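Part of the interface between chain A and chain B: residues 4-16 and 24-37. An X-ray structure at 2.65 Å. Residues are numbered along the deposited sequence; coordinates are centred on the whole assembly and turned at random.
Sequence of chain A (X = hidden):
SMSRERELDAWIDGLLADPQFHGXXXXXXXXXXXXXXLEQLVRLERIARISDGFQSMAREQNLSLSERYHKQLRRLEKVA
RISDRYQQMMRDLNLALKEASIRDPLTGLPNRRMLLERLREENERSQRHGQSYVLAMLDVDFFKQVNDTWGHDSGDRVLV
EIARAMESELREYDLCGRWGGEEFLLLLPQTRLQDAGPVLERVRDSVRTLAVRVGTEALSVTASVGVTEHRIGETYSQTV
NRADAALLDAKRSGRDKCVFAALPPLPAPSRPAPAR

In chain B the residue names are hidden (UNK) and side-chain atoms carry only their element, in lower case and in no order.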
# COMPACT_ATOMS: atom_id res chain seq x y z
N ARG A 4 49.07 -7.08 31.76
CA ARG A 4 49.58 -6.88 33.11
C ARG A 4 49.12 -7.98 34.06
O ARG A 4 49.89 -8.39 34.93
CB ARG A 4 49.17 -5.50 33.62
CG ARG A 4 50.13 -4.41 33.17
CD ARG A 4 49.52 -3.55 32.07
NE ARG A 4 48.69 -2.48 32.64
CZ ARG A 4 49.18 -1.34 33.11
NH1 ARG A 4 50.49 -1.12 33.07
NH2 ARG A 4 48.36 -0.42 33.61
N GLU A 5 47.90 -8.49 33.91
CA GLU A 5 47.45 -9.57 34.80
C GLU A 5 48.29 -10.83 34.60
O GLU A 5 48.64 -11.51 35.57
CB GLU A 5 45.96 -9.86 34.58
CG GLU A 5 45.28 -10.54 35.77
CD GLU A 5 44.89 -11.99 35.51
OE1 GLU A 5 44.62 -12.72 36.49
OE2 GLU A 5 44.87 -12.39 34.32
N ARG A 6 48.65 -11.13 33.35
CA ARG A 6 49.54 -12.26 33.10
C ARG A 6 50.94 -11.98 33.65
O ARG A 6 51.51 -12.83 34.35
CB ARG A 6 49.60 -12.56 31.61
CG ARG A 6 48.46 -13.42 31.11
CD ARG A 6 47.33 -12.56 30.56
NE ARG A 6 46.53 -13.26 29.56
CZ ARG A 6 46.62 -13.07 28.25
NH1 ARG A 6 47.48 -12.18 27.76
NH2 ARG A 6 45.83 -13.76 27.43
N GLU A 7 51.51 -10.81 33.31
CA GLU A 7 52.84 -10.46 33.83
C GLU A 7 52.88 -10.59 35.35
O GLU A 7 53.86 -11.09 35.92
CB GLU A 7 53.21 -9.04 33.41
CG GLU A 7 53.61 -8.89 31.95
CD GLU A 7 55.13 -8.82 31.74
OE1 GLU A 7 55.61 -9.34 30.70
OE2 GLU A 7 55.84 -8.25 32.60
N LEU A 8 51.80 -10.19 36.01
CA LEU A 8 51.75 -10.20 37.47
C LEU A 8 51.62 -11.61 38.00
O LEU A 8 52.29 -11.99 38.96
CB LEU A 8 50.59 -9.33 37.96
CG LEU A 8 50.45 -9.25 39.48
CD1 LEU A 8 51.60 -8.45 40.06
CD2 LEU A 8 49.10 -8.65 39.88
N ASP A 9 50.73 -12.41 37.40
CA ASP A 9 50.57 -13.77 37.87
C ASP A 9 51.85 -14.56 37.67
O ASP A 9 52.19 -15.41 38.49
CB ASP A 9 49.40 -14.45 37.17
CG ASP A 9 48.78 -15.54 38.01
OD1 ASP A 9 48.63 -15.33 39.23
OD2 ASP A 9 48.45 -16.61 37.45
N ALA A 10 52.60 -14.23 36.61
CA ALA A 10 53.89 -14.86 36.36
C ALA A 10 54.91 -14.46 37.43
O ALA A 10 55.60 -15.33 37.99
CB ALA A 10 54.39 -14.48 34.97
N TRP A 11 55.02 -13.15 37.70
CA TRP A 11 55.91 -12.69 38.76
C TRP A 11 55.58 -13.36 40.09
O TRP A 11 56.48 -13.81 40.82
CB TRP A 11 55.81 -11.17 38.89
CG TRP A 11 56.70 -10.62 39.97
CD1 TRP A 11 58.04 -10.87 40.13
CD2 TRP A 11 56.32 -9.75 41.05
NE1 TRP A 11 58.51 -10.20 41.23
CE2 TRP A 11 57.48 -9.51 41.82
CE3 TRP A 11 55.12 -9.15 41.44
CZ2 TRP A 11 57.47 -8.70 42.96
CZ3 TRP A 11 55.11 -8.34 42.57
CH2 TRP A 11 56.27 -8.12 43.31
N ILE A 12 54.29 -13.47 40.40
CA ILE A 12 53.86 -14.13 41.63
C ILE A 12 54.23 -15.60 41.61
O ILE A 12 54.62 -16.17 42.64
CB ILE A 12 52.34 -13.93 41.81
CG1 ILE A 12 52.07 -12.52 42.30
CG2 ILE A 12 51.78 -14.94 42.77
CD1 ILE A 12 50.79 -11.98 41.81
N ASP A 13 54.08 -16.25 40.45
CA ASP A 13 54.49 -17.65 40.30
C ASP A 13 55.95 -17.83 40.66
O ASP A 13 56.32 -18.74 41.42
CB ASP A 13 54.26 -18.09 38.85
CG ASP A 13 53.76 -19.49 38.76
OD1 ASP A 13 54.58 -20.43 38.87
OD2 ASP A 13 52.53 -19.64 38.59
N GLY A 14 56.80 -16.96 40.12
CA GLY A 14 58.21 -17.04 40.44
C GLY A 14 58.47 -16.83 41.92
O GLY A 14 59.25 -17.56 42.53
N LEU A 15 57.81 -15.83 42.51
CA LEU A 15 57.96 -15.56 43.94
C LEU A 15 57.58 -16.79 44.77
O LEU A 15 58.30 -17.17 45.70
CB LEU A 15 57.10 -14.36 44.33
CG LEU A 15 57.65 -12.94 44.18
CD1 LEU A 15 58.50 -12.85 42.95
CD2 LEU A 15 56.49 -11.95 44.11
N LEU A 16 56.44 -17.40 44.44
CA LEU A 16 55.93 -18.51 45.23
C LEU A 16 56.79 -19.75 45.08
O LEU A 16 56.84 -20.58 46.00
CB LEU A 16 54.49 -18.83 44.83
CG LEU A 16 53.47 -17.81 45.31
CD1 LEU A 16 52.12 -18.05 44.65
CD2 LEU A 16 53.38 -17.83 46.84
N UNK B 24 59.46 -5.83 51.31
CA UNK B 24 59.61 -7.24 50.95
C UNK B 24 58.87 -7.52 49.64
O UNK B 24 57.80 -6.95 49.39
n UNK B 24 60.52 -11.49 52.24
c UNK B 24 59.54 -9.54 52.00
c UNK B 24 60.49 -10.20 52.70
c UNK B 24 59.07 -8.13 52.07
n UNK B 24 59.00 -10.47 51.12
c UNK B 24 59.61 -11.63 51.29
N UNK B 25 59.43 -8.37 48.77
CA UNK B 25 58.73 -8.66 47.50
C UNK B 25 57.36 -9.29 47.69
O UNK B 25 56.44 -9.02 46.89
c UNK B 25 60.76 -9.01 48.85
c UNK B 25 59.70 -9.60 46.77
c UNK B 25 61.03 -9.37 47.42
N UNK B 26 57.18 -10.12 48.71
CA UNK B 26 55.87 -10.73 48.92
C UNK B 26 54.85 -9.69 49.37
O UNK B 26 53.67 -9.78 49.01
c UNK B 26 56.90 -13.02 49.53
c UNK B 26 57.17 -13.93 50.74
c UNK B 26 55.97 -11.86 49.92
c UNK B 26 56.32 -13.83 48.35
N UNK B 27 55.30 -8.69 50.13
CA UNK B 27 54.47 -7.53 50.47
C UNK B 27 54.06 -6.76 49.22
O UNK B 27 52.89 -6.39 49.06
c UNK B 27 53.62 -3.40 51.74
n UNK B 27 53.28 -3.90 52.91
c UNK B 27 53.80 -5.16 53.02
n UNK B 27 54.33 -4.29 51.08
c UNK B 27 54.47 -5.42 51.87
c UNK B 27 55.24 -6.62 51.42
N UNK B 28 55.01 -6.49 48.33
CA UNK B 28 54.67 -5.81 47.09
C UNK B 28 53.62 -6.58 46.31
O UNK B 28 52.67 -5.98 45.78
c UNK B 28 55.91 -5.62 46.23
c UNK B 28 58.17 -4.60 46.04
c UNK B 28 56.89 -4.65 46.83
o UNK B 28 59.27 -4.79 46.58
n UNK B 28 58.04 -4.36 44.73
N UNK B 29 53.76 -7.91 46.24
CA UNK B 29 52.84 -8.66 45.40
C UNK B 29 51.46 -8.72 46.03
O UNK B 29 50.44 -8.64 45.32
c UNK B 29 53.40 -10.05 45.13
N UNK B 30 51.40 -8.85 47.36
CA UNK B 30 50.14 -8.78 48.08
C UNK B 30 49.42 -7.45 47.81
O UNK B 30 48.21 -7.42 47.53
c UNK B 30 49.88 -10.12 50.43
c UNK B 30 50.42 -8.96 49.57
c UNK B 30 51.00 -10.64 51.36
c UNK B 30 49.26 -11.25 49.61
N UNK B 31 50.17 -6.35 47.88
CA UNK B 31 49.58 -5.04 47.64
C UNK B 31 49.07 -4.92 46.21
O UNK B 31 47.97 -4.39 45.97
c UNK B 31 50.59 -3.94 47.93
N UNK B 32 49.85 -5.41 45.24
CA UNK B 32 49.45 -5.34 43.84
C UNK B 32 48.19 -6.14 43.59
O UNK B 32 47.31 -5.71 42.83
n UNK B 32 53.52 -4.62 41.17
c UNK B 32 54.19 -3.47 41.12
c UNK B 32 52.07 -4.72 41.26
n UNK B 32 53.52 -2.32 41.11
c UNK B 32 50.58 -5.82 42.94
n UNK B 32 55.52 -3.47 41.06
c UNK B 32 51.65 -4.78 42.72
N UNK B 33 48.06 -7.30 44.24
CA UNK B 33 46.88 -8.13 44.04
C UNK B 33 45.64 -7.50 44.66
O UNK B 33 44.56 -7.53 44.06
c UNK B 33 46.93 -10.78 43.72
c UNK B 33 47.91 -11.85 44.12
c UNK B 33 47.12 -9.53 44.59
c UNK B 33 47.06 -10.49 42.24
N UNK B 34 45.76 -6.92 45.87
CA UNK B 34 44.63 -6.19 46.46
C UNK B 34 44.18 -5.05 45.55
O UNK B 34 42.98 -4.87 45.28
c UNK B 34 45.00 -5.62 47.83
n UNK B 34 43.22 -6.60 50.26
c UNK B 34 44.02 -7.36 49.30
n UNK B 34 41.49 -6.17 48.78
n UNK B 34 41.38 -5.40 50.95
c UNK B 34 45.29 -6.64 48.88
c UNK B 34 42.03 -6.06 49.99
N UNK B 35 45.14 -4.25 45.08
CA UNK B 35 44.81 -3.13 44.21
C UNK B 35 44.11 -3.61 42.94
O UNK B 35 43.08 -3.05 42.52
c UNK B 35 45.90 -1.14 42.99
c UNK B 35 46.09 -2.33 43.91
o UNK B 35 44.43 -0.21 44.69
n UNK B 35 44.75 1.01 42.80
c UNK B 35 44.96 -0.07 43.57
N UNK B 36 44.64 -4.67 42.31
CA UNK B 36 44.00 -5.21 41.13
C UNK B 36 42.59 -5.69 41.42
O UNK B 36 41.71 -5.62 40.55
n UNK B 36 45.07 -9.42 39.23
c UNK B 36 44.86 -6.33 40.56
o UNK B 36 46.03 -7.73 38.08
c UNK B 36 45.17 -8.14 38.88
c UNK B 36 44.19 -7.18 39.52
N UNK B 37 42.33 -6.15 42.65
CA UNK B 37 40.97 -6.55 43.00
C UNK B 37 40.02 -5.36 43.03
O UNK B 37 38.90 -5.41 42.49
c UNK B 37 40.95 -7.27 44.35
o UNK B 37 39.73 -7.99 44.48

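Position 24 carries one carbon and then a five-membered ring of three carbons and two nitrogens. It does not reach chain A. This is B:His24. It sits just before the helix, and its ND1 accepts a hydrogen bond from the backbone N of position 26 at 3.0 Å, a capping bond.

At position 25, three carbons close a ring onto the backbone N, so it is B:Pro25. B:Pro25 O lies 3.7 Å from A:Trp11 CH2.

Position 26 has four carbons, forked at the second. Its CA-to-CB bond points away, but the end comes nearer to A:Leu15. This is B:Leu26, with CD2 4.1 Å from A:Leu15 CB.

Position 27 again has one carbon and a five-membered ring with two nitrogens. It points away from chain A and is B:His27.

Position 28 has three carbons, the third carrying one oxygen and one nitrogen. Its CB lies 3.9 Å from A:Trp11 CH2, at the edge of the indole. It is B:Gln28.

Position 29 has a single carbon, hence B:Ala29. B:Ala29 CB is 3.5 Å from A:Trp11 CZ3, 3.8 Å from A:Leu15 CD2 and 4.0 Å from A:Ile12 CG1.

Position 30 has four carbons forked at the second and points away. It is B:Leu30. Position 31 has one carbon, out of reach, and is B:Ala31.

Position 32 has three carbons, a nitrogen, then a carbon with two more nitrogens. It is B:Arg32. Its CD packs 3.9 Å from A:Leu8 CD1.

Position 33 has four carbons forked at the second, near A:Leu8 and A:Ile12. It is B:Leu33. B:Leu33 CD1 is 3.6 Å from A:Leu8 CD2, and B:Leu33 CD2 is 3.7 Å from A:Ile12 CD1.

Position 34 has the same atoms as B:Arg32 but does not reach chain A; it is B:Arg34. Position 35 has three carbons ending in one oxygen and one nitrogen, also out of reach: B:Gln35.

Position 36 has that same set of atoms, but lies against A:Glu5 and A:Leu8. It is B:Gln36, with NE2 3.6 Å from A:Glu5 CG.

Position 37 has one carbon and one oxygen, out of reach. It is B:Ser37.

The helices run roughly antiparallel, at 147°, and their axes approach to 10.8 Å. No hydrogen bond crosses between the stretches; the contact is largely apolar. The small B:Ala29 leaves room for A:Trp11, which sits as a knob among B:Pro25, B:Gln28, B:Ala29 and B:Arg32. A:Leu8, A:Ile12 and A:Leu15 continue the packing along the helix.

Chain B 24-37: HPLHQALARLRQQS
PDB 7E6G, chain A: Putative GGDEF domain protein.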